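Local coordinates for protein glucosidase 2 subunit beta (Schizosaccharomyces pombe, PDB 4XQM) that recognises mannose-rich N-glycans through its MRH lectin domain, serving the glucosidase II complex that trims glucose from immature glycoproteins in the endoplasmic reticulum, at residues E24-D29 against L44-G49; Q50-W53 against H57-A60; V75-A78 against E82-I85. All coordinates share one frame; numbering follows the deposited sequence.

How the interactions relate
Interaction 1 lies nearest the middle of the domain and is apolar where the two segments meet: two strands separated in the sheet by strand 31-40 meet through an aromatic ring and a valine methyl. Interaction 2, further from the centre, is a polar loop contact in which one arginine gathers backbone carbonyls, waters and mannose. Interaction 3 is an antiparallel hairpin, with hydrophobic pairs on both faces and a carboxylate and a phenol at its sugar end. Strand 43-48 of interaction 1 lies beside strand 59-66 of interaction 2, which on its other side pairs with strand 82-89 of interaction 3. All three converge on one mannose, to which they contribute Gln28, Arg58, Glu77 and Tyr83.

Interaction 1 of 3, residues E24-D29 against L44-G49. With MAN (alpha-D-mannopyranose), chain B.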
loop_
_atom_site.group_PDB
_atom_site.type_symbol
_atom_site.label_atom_id
_atom_site.label_comp_id
_atom_site.label_asym_id
_atom_site.label_seq_id
_atom_site.Cartn_x
_atom_site.Cartn_y
_atom_site.Cartn_z
ATOM N N GLU A 24 -7.328 -5.403 0.213
ATOM C CA GLU A 24 -8.421 -4.576 0.703
ATOM C C GLU A 24 -8.137 -3.098 0.423
ATOM O O GLU A 24 -8.582 -2.563 -0.599
ATOM C CB GLU A 24 -8.715 -4.882 2.184
ATOM C CG GLU A 24 -9.267 -6.315 2.329
ATOM C CD GLU A 24 -9.637 -6.718 3.747
ATOM O OE1 GLU A 24 -9.515 -5.892 4.683
ATOM O OE2 GLU A 24 -10.065 -7.889 3.930
ATOM N N ASN A 25 -7.393 -2.441 1.299
ATOM C CA ASN A 25 -7.145 -1.013 1.109
ATOM C C ASN A 25 -5.836 -0.534 1.717
ATOM O O ASN A 25 -5.193 -1.259 2.479
ATOM C CB ASN A 25 -8.318 -0.194 1.664
ATOM C CG ASN A 25 -8.898 -0.801 2.917
ATOM O OD1 ASN A 25 -8.170 -1.336 3.756
ATOM N ND2 ASN A 25 -10.220 -0.737 3.049
ATOM N N VAL A 26 -5.450 0.690 1.357
ATOM C CA VAL A 26 -4.286 1.347 1.940
ATOM C C VAL A 26 -4.713 2.688 2.507
ATOM O O VAL A 26 -5.468 3.415 1.855
ATOM C CB VAL A 26 -3.197 1.596 0.884
ATOM C CG1 VAL A 26 -2.016 2.310 1.506
ATOM C CG2 VAL A 26 -2.752 0.267 0.268
ATOM N N PHE A 27 -4.236 3.010 3.710
ATOM C CA PHE A 27 -4.526 4.303 4.350
ATOM C C PHE A 27 -3.275 5.070 4.768
ATOM O O PHE A 27 -2.208 4.482 5.033
ATOM C CB PHE A 27 -5.397 4.132 5.596
ATOM C CG PHE A 27 -6.782 3.636 5.311
ATOM C CD1 PHE A 27 -7.034 2.274 5.254
ATOM C CD2 PHE A 27 -7.829 4.526 5.141
ATOM C CE1 PHE A 27 -8.311 1.801 5.000
ATOM C CE2 PHE A 27 -9.114 4.058 4.882
ATOM C CZ PHE A 27 -9.347 2.696 4.810
ATOM N N GLN A 28 -3.431 6.389 4.845
ATOM C CA GLN A 28 -2.427 7.289 5.395
ATOM C C GLN A 28 -3.171 8.072 6.466
ATOM O O GLN A 28 -4.014 8.915 6.126
ATOM C CB GLN A 28 -1.934 8.240 4.305
ATOM C CG GLN A 28 -0.924 9.295 4.772
ATOM C CD GLN A 28 -0.832 10.440 3.801
ATOM O OE1 GLN A 28 -1.811 11.164 3.596
ATOM N NE2 GLN A 28 0.341 10.617 3.191
ATOM N N ASP A 29 -2.876 7.789 7.738
ATOM C CA ASP A 29 -3.743 8.219 8.843
ATOM C C ASP A 29 -5.177 7.810 8.488
ATOM O O ASP A 29 -5.403 6.642 8.156
ATOM C CB ASP A 29 -3.586 9.719 9.130
ATOM C CG ASP A 29 -2.215 10.056 9.683
ATOM O OD1 ASP A 29 -1.630 9.173 10.359
ATOM O OD2 ASP A 29 -1.730 11.199 9.466
ATOM N N LEU A 44 0.896 -4.827 -6.433
ATOM C CA LEU A 44 -0.530 -4.668 -6.135
ATOM C C LEU A 44 -0.940 -3.214 -6.356
ATOM O O LEU A 44 -0.383 -2.302 -5.719
ATOM C CB LEU A 44 -0.832 -5.066 -4.690
ATOM C CG LEU A 44 -0.871 -6.553 -4.314
ATOM C CD1 LEU A 44 0.511 -7.214 -4.359
ATOM C CD2 LEU A 44 -1.526 -6.729 -2.939
ATOM N N LYS A 45 -1.914 -2.989 -7.238
ATOM C CA LYS A 45 -2.387 -1.636 -7.495
ATOM C C LYS A 45 -3.632 -1.339 -6.680
ATOM O O LYS A 45 -4.628 -2.071 -6.758
ATOM C CB LYS A 45 -2.671 -1.423 -8.988
ATOM C CG LYS A 45 -1.426 -1.515 -9.856
ATOM C CD LYS A 45 -1.745 -1.213 -11.321
ATOM C CE LYS A 45 -0.485 -1.221 -12.172
ATOM N NZ LYS A 45 -0.701 -0.474 -13.441
ATOM N N TYR A 46 -3.571 -0.254 -5.914
ATOM C CA TYR A 46 -4.713 0.236 -5.156
ATOM C C TYR A 46 -5.149 1.561 -5.789
ATOM O O TYR A 46 -4.315 2.425 -6.065
ATOM C CB TYR A 46 -4.328 0.459 -3.684
ATOM C CG TYR A 46 -4.093 -0.804 -2.885
ATOM C CD1 TYR A 46 -2.904 -1.528 -3.008
ATOM C CD2 TYR A 46 -5.053 -1.266 -1.992
ATOM C CE1 TYR A 46 -2.692 -2.692 -2.265
ATOM C CE2 TYR A 46 -4.849 -2.418 -1.244
ATOM C CZ TYR A 46 -3.671 -3.122 -1.384
ATOM O OH TYR A 46 -3.490 -4.266 -0.634
ATOM N N GLU A 47 -6.451 1.719 -6.028
ATOM C CA GLU A 47 -6.953 2.848 -6.820
ATOM C C GLU A 47 -8.142 3.557 -6.167
ATOM O O GLU A 47 -8.723 3.055 -5.198
ATOM C CB GLU A 47 -7.314 2.361 -8.236
ATOM C CG GLU A 47 -6.148 1.733 -8.961
ATOM C CD GLU A 47 -6.506 1.222 -10.342
ATOM O OE1 GLU A 47 -7.694 1.307 -10.729
ATOM O OE2 GLU A 47 -5.589 0.733 -11.040
ATOM N N ASN A 48 -8.495 4.722 -6.711
ATOM C CA ASN A 48 -9.705 5.451 -6.320
ATOM C C ASN A 48 -9.749 5.865 -4.857
ATOM O O ASN A 48 -10.788 5.766 -4.202
ATOM C CB ASN A 48 -10.970 4.653 -6.677
ATOM C CG ASN A 48 -10.866 3.973 -8.017
ATOM O OD1 ASN A 48 -11.070 2.764 -8.126
ATOM N ND2 ASN A 48 -10.530 4.740 -9.048
ATOM N N GLY A 49 -8.621 6.351 -4.349
ATOM C CA GLY A 49 -8.568 6.877 -3.000
ATOM C C GLY A 49 -9.187 8.266 -2.909
ATOM O O GLY A 49 -9.799 8.752 -3.870
HETATM C C1 MAN B . -1.631 15.061 2.558
HETATM C C2 MAN B . -1.108 13.773 2.305
HETATM C C3 MAN B . 0.014 13.978 1.277
HETATM C C4 MAN B . -0.507 14.800 0.061
HETATM C C5 MAN B . -1.078 16.138 0.558
HETATM C C6 MAN B . -1.771 16.932 -0.525
HETATM O O1 MAN B . -0.427 15.619 2.993
HETATM O O2 MAN B . -2.110 12.997 1.756
HETATM O O3 MAN B . 0.563 12.746 0.891
HETATM O O4 MAN B . 0.541 15.080 -0.824
HETATM O O5 MAN B . -2.080 15.828 1.515
HETATM O O6 MAN B . -1.972 18.258 -0.023
#
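One face of the Tyr46 ring is covered by the CG2 methyl of Val26, which sits over the ring centre, 3.5 Å from the centroid and 8° off the ring normal, in a CH-pi contact. At the edge, near the ring plane, the Glu24 carbonyl carbon C lies 3.7 Å from Tyr46 CE2, and Asn25 CA approaches the same CE2 obliquely at 3.6 Å. The side chains of Val26 and Tyr46 run roughly perpendicular; CG2 of Val26 is the branch anti to its own carbonyl carbon, and this turns that methyl, not CG1, onto the phenol. The two strands are not neighbours in the sheet, since strand 31-40 runs between them, and in this beta-rich MRH fold the Tyr46 ring reaches across to Val26 and to the backbone of Glu24 and Asn25. A classic beta bulge at Glu24 and Asn25, both opposite Val21, lies beside the ring, and the hydroxyl of the buried Tyr46 is hydrogen-bonded to Val21 O. Two residues beyond Val26 on the same strand, Gln28 carries its amide to the mannose. Its OE1 accepts a hydrogen bond from O2 of the sugar at 2.6 Å, while NE2 donates to O3 at 3.1 Å, nearly straight at 171°. The amide bridges these neighbouring hydroxyls, and NE2 is also hydrogen-bonded to Tyr18 OH.

Interaction 2 of 3, residues Q50-W53 against H57-A60; sequences QSCW and HRSA. With MAN (alpha-D-mannopyranose), chain B.
Arg58 packs along the backbone of Gln50, its CB 3.7 Å and its CG 3.4 Å from Gln50 O. With CG anti to the carbonyl carbon (chi1 -68°) and the chain extended from CG to NE, the side chain runs beside that of Gln50 and carries the guanidinium toward the sugar. The same Gln50 O accepts a hydrogen bond from Arg58 N at 3.0 Å and a weak one from NH1, so one carbonyl meets both the backbone and the tip of the arginine. NH1 also approaches Ser51 O, but so closely that this contact is doubtful in detail. Beyond CD, NE donates to mannose O2 at 3.2 Å, with Tyr83 OH as a second partner, and NH2 donates to the same O2, giving a fork at the guanidinium edge. The loop belongs to the mannose pocket of the MRH domain, where this arginine is one of the residues, with Gln28, Glu77 and Tyr83, that bind the sugar. NH2 is further hydrogen-bonded to a water at 3.1 Å, which donates to Gln50 OE1 and Ser51 O. Over one face of the guanidinium, offset toward its rim, lies Cys52 CB; Cys52 is held by its disulfide to Cys81, and its SG comes 3.9 Å from C6 of mannose. Away from the pocket, Ser51 CA stands over the face of the His57 ring, 3.8 Å from the centroid, in a CH-pi contact.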
loop_
_atom_site.group_PDB
_atom_site.type_symbol
_atom_site.label_atom_id
_atom_site.label_comp_id
_atom_site.label_asym_id
_atom_site.label_seq_id
_atom_site.Cartn_x
_atom_site.Cartn_y
_atom_site.Cartn_z
ATOM N N GLN A 50 -9.009 8.901 -1.756
ATOM C CA GLN A 50 -9.607 10.200 -1.464
ATOM C C GLN A 50 -9.075 11.300 -2.383
ATOM O O GLN A 50 -7.923 11.247 -2.846
ATOM C CB GLN A 50 -9.351 10.576 0.005
ATOM C CG GLN A 50 -9.932 11.937 0.408
ATOM C CD GLN A 50 -9.667 12.308 1.862
ATOM O OE1 GLN A 50 -9.023 13.324 2.155
ATOM N NE2 GLN A 50 -10.191 11.500 2.780
ATOM N N SER A 51 -9.931 12.287 -2.651
ATOM C CA SER A 51 -9.547 13.466 -3.415
ATOM C C SER A 51 -8.363 14.192 -2.769
ATOM O O SER A 51 -8.110 14.070 -1.562
ATOM C CB SER A 51 -10.737 14.416 -3.576
ATOM O OG SER A 51 -11.115 14.966 -2.326
ATOM N N CYS A 52 -7.633 14.923 -3.602
ATOM C CA CYS A 52 -6.368 15.534 -3.239
ATOM C C CYS A 52 -6.331 16.965 -3.765
ATOM O O CYS A 52 -6.503 17.204 -4.963
ATOM C CB CYS A 52 -5.239 14.716 -3.872
ATOM S SG CYS A 52 -3.564 15.326 -3.623
ATOM N N TRP A 53 -6.118 17.917 -2.863
ATOM C CA TRP A 53 -6.051 19.324 -3.249
ATOM C C TRP A 53 -5.008 19.517 -4.347
ATOM O O TRP A 53 -3.825 19.230 -4.137
ATOM C CB TRP A 53 -5.654 20.161 -2.039
ATOM C CG TRP A 53 -5.858 21.637 -2.191
ATOM C CD1 TRP A 53 -6.572 22.283 -3.156
ATOM C CD2 TRP A 53 -5.333 22.653 -1.332
ATOM N NE1 TRP A 53 -6.520 23.651 -2.947
ATOM C CE2 TRP A 53 -5.757 23.896 -1.825
ATOM C CE3 TRP A 53 -4.537 22.620 -0.175
ATOM C CZ2 TRP A 53 -5.434 25.100 -1.212
ATOM C CZ3 TRP A 53 -4.208 23.811 0.435
ATOM C CH2 TRP A 53 -4.651 25.038 -0.084
ATOM N N HIS A 57 -7.118 12.053 -7.514
ATOM C CA HIS A 57 -7.577 11.151 -6.462
ATOM C C HIS A 57 -6.451 10.157 -6.171
ATOM O O HIS A 57 -5.756 9.706 -7.087
ATOM C CB HIS A 57 -8.868 10.431 -6.868
ATOM C CG HIS A 57 -10.103 11.262 -6.674
ATOM N ND1 HIS A 57 -10.280 12.482 -7.282
ATOM C CD2 HIS A 57 -11.212 11.050 -5.927
ATOM C CE1 HIS A 57 -11.453 12.989 -6.935
ATOM N NE2 HIS A 57 -12.037 12.126 -6.099
ATOM N N ARG A 58 -6.263 9.831 -4.895
ATOM C CA ARG A 58 -5.070 9.095 -4.485
ATOM C C ARG A 58 -5.039 7.668 -5.032
ATOM O O ARG A 58 -6.075 7.068 -5.331
ATOM C CB ARG A 58 -4.914 9.117 -2.955
ATOM C CG ARG A 58 -4.588 10.514 -2.389
ATOM C CD ARG A 58 -4.617 10.504 -0.863
ATOM N NE ARG A 58 -4.263 11.799 -0.264
ATOM C CZ ARG A 58 -5.114 12.814 -0.200
ATOM N NH1 ARG A 58 -6.321 12.668 -0.716
ATOM N NH2 ARG A 58 -4.770 13.970 0.357
ATOM N N SER A 59 -3.827 7.148 -5.212
ATOM C CA SER A 59 -3.648 5.756 -5.596
ATOM C C SER A 59 -2.302 5.320 -5.048
ATOM O O SER A 59 -1.455 6.160 -4.713
ATOM C CB SER A 59 -3.720 5.592 -7.122
ATOM O OG SER A 59 -2.683 6.332 -7.754
ATOM N N ALA A 60 -2.109 4.012 -4.929
ATOM C CA ALA A 60 -0.874 3.487 -4.367
ATOM C C ALA A 60 -0.482 2.235 -5.119
ATOM O O ALA A 60 -1.310 1.355 -5.358
ATOM C CB ALA A 60 -1.058 3.183 -2.890
HETATM C C1 MAN B . -1.631 15.061 2.558
HETATM C C2 MAN B . -1.108 13.773 2.305
HETATM C C3 MAN B . 0.014 13.978 1.277
HETATM C C4 MAN B . -0.507 14.800 0.061
HETATM C C5 MAN B . -1.078 16.138 0.558
HETATM C C6 MAN B . -1.771 16.932 -0.525
HETATM O O1 MAN B . -0.427 15.619 2.993
HETATM O O2 MAN B . -2.110 12.997 1.756
HETATM O O3 MAN B . 0.563 12.746 0.891
HETATM O O4 MAN B . 0.541 15.080 -0.824
HETATM O O5 MAN B . -2.080 15.828 1.515
HETATM O O6 MAN B . -1.972 18.258 -0.023
HETATM O O HOH W 1 -7.496 15.233 1.252
HETATM O O HOH W 2 -6.165 17.025 -0.044
#

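Interaction 3 of 3, residues V75-A78 against E82-I85. With MAN (alpha-D-mannopyranose), chain B.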
loop_
_atom_site.group_PDB
_atom_site.type_symbol
_atom_site.label_atom_id
_atom_site.label_comp_id
_atom_site.label_asym_id
_atom_site.label_seq_id
_atom_site.Cartn_x
_atom_site.Cartn_y
_atom_site.Cartn_z
ATOM N N VAL A 75 7.878 4.469 1.646
ATOM C CA VAL A 75 6.812 5.126 0.909
ATOM C C VAL A 75 7.411 6.291 0.138
ATOM O O VAL A 75 8.098 7.130 0.723
ATOM C CB VAL A 75 5.700 5.647 1.843
ATOM C CG1 VAL A 75 4.679 6.452 1.043
ATOM C CG2 VAL A 75 5.022 4.495 2.582
ATOM N N LEU A 76 7.183 6.327 -1.172
ATOM C CA LEU A 76 7.642 7.443 -2.001
ATOM C C LEU A 76 6.439 8.140 -2.624
ATOM O O LEU A 76 5.577 7.495 -3.228
ATOM C CB LEU A 76 8.580 6.945 -3.106
ATOM C CG LEU A 76 9.303 8.023 -3.912
ATOM C CD1 LEU A 76 10.361 8.688 -3.040
ATOM C CD2 LEU A 76 9.940 7.454 -5.181
ATOM N N GLU A 77 6.372 9.457 -2.458
ATOM C CA GLU A 77 5.352 10.249 -3.127
ATOM C C GLU A 77 6.069 11.187 -4.080
ATOM O O GLU A 77 6.158 12.382 -3.836
ATOM C CB GLU A 77 4.505 11.027 -2.118
ATOM C CG GLU A 77 3.279 11.693 -2.744
ATOM C CD GLU A 77 2.405 12.447 -1.740
ATOM O OE1 GLU A 77 2.705 12.444 -0.521
ATOM O OE2 GLU A 77 1.396 13.040 -2.180
ATOM N N ALA A 78 6.604 10.620 -5.155
ATOM C CA ALA A 78 7.333 11.395 -6.152
ATOM C C ALA A 78 6.409 12.373 -6.886
ATOM O O ALA A 78 6.775 13.529 -7.122
ATOM C CB ALA A 78 8.025 10.467 -7.132
ATOM N N GLU A 82 0.348 10.269 -5.574
ATOM C CA GLU A 82 0.642 8.972 -6.163
ATOM C C GLU A 82 1.711 8.340 -5.268
ATOM O O GLU A 82 2.827 8.852 -5.177
ATOM C CB GLU A 82 1.155 9.140 -7.604
ATOM C CG GLU A 82 0.220 9.921 -8.540
ATOM C CD GLU A 82 0.824 10.173 -9.924
ATOM O OE1 GLU A 82 1.680 9.371 -10.367
ATOM O OE2 GLU A 82 0.445 11.178 -10.571
ATOM N N TYR A 83 1.370 7.245 -4.591
ATOM C CA TYR A 83 2.257 6.682 -3.589
ATOM C C TYR A 83 2.882 5.381 -4.085
ATOM O O TYR A 83 2.181 4.502 -4.588
ATOM C CB TYR A 83 1.483 6.430 -2.297
ATOM C CG TYR A 83 0.789 7.675 -1.784
ATOM C CD1 TYR A 83 -0.457 8.057 -2.282
ATOM C CD2 TYR A 83 1.392 8.480 -0.829
ATOM C CE1 TYR A 83 -1.089 9.211 -1.826
ATOM C CE2 TYR A 83 0.775 9.637 -0.362
ATOM C CZ TYR A 83 -0.467 9.994 -0.868
ATOM O OH TYR A 83 -1.094 11.140 -0.416
ATOM N N LEU A 84 4.200 5.267 -3.965
ATOM C CA LEU A 84 4.869 4.011 -4.291
ATOM C C LEU A 84 5.324 3.397 -2.976
ATOM O O LEU A 84 6.121 3.993 -2.248
ATOM C CB LEU A 84 6.071 4.254 -5.213
ATOM C CG LEU A 84 5.758 4.979 -6.521
ATOM C CD1 LEU A 84 7.018 5.070 -7.376
ATOM C CD2 LEU A 84 4.660 4.256 -7.265
ATOM N N ILE A 85 4.799 2.222 -2.652
ATOM C CA ILE A 85 5.089 1.601 -1.363
ATOM C C ILE A 85 5.794 0.283 -1.583
ATOM O O ILE A 85 5.270 -0.598 -2.281
ATOM C CB ILE A 85 3.796 1.358 -0.561
ATOM C CG1 ILE A 85 2.997 2.659 -0.437
ATOM C CG2 ILE A 85 4.128 0.812 0.825
ATOM C CD1 ILE A 85 1.686 2.525 0.325
HETATM C C1 MAN B . -1.631 15.061 2.558
HETATM C C2 MAN B . -1.108 13.773 2.305
HETATM C C3 MAN B . 0.014 13.978 1.277
HETATM C C4 MAN B . -0.507 14.800 0.061
HETATM C C5 MAN B . -1.078 16.138 0.558
HETATM C C6 MAN B . -1.771 16.932 -0.525
HETATM O O1 MAN B . -0.427 15.619 2.993
HETATM O O2 MAN B . -2.110 12.997 1.756
HETATM O O3 MAN B . 0.563 12.746 0.891
HETATM O O4 MAN B . 0.541 15.080 -0.824
HETATM O O5 MAN B . -2.080 15.828 1.515
HETATM O O6 MAN B . -1.972 18.258 -0.023
#
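Val75 and Ile85 form the apolar centre, projecting together from one face of the sheet, with Val75 CG2 4.1 Å from Ile85 CG1. They are a non-hydrogen-bonded pair of the antiparallel beta hairpin made by strands 71-77 and 82-89, of which 71-77 is one of the two outermost strands of the sheet. Ile85 also packs on Val26, which ties the hairpin to the interior of the MRH domain. The other branch of the valine, CG1, meets the edge of the Tyr83 ring at CD2, 4.3 Å away. On the opposite face of the sheet Leu76 and Leu84 touch through their CB atoms in an exposed pair. Their backbones are joined by two hydrogen bonds, Leu76 N to Leu84 O at 2.8 Å and Leu84 N to Leu76 O at 2.7 Å. Toward the sugar, Glu77 and Tyr83 come next across the hairpin, and their side chains run alongside one another with carboxylate and ring planes 39° apart. Glu77 has CG anti to its backbone nitrogen (chi1 -171°) and is extended beyond, which brings both carboxylate oxygens to the mannose: OE1 accepts from O3 at 2.6 Å and OE2 accepts from O4 at 2.6 Å. OE2 is also hydrogen-bonded to Cys81 N, a further bond that would limit rotation of the carboxylate. O3 of the mannose lies near the plane of the Tyr83 ring, at its edge, and receives a hydrogen bond from Tyr83 OH at 2.7 Å.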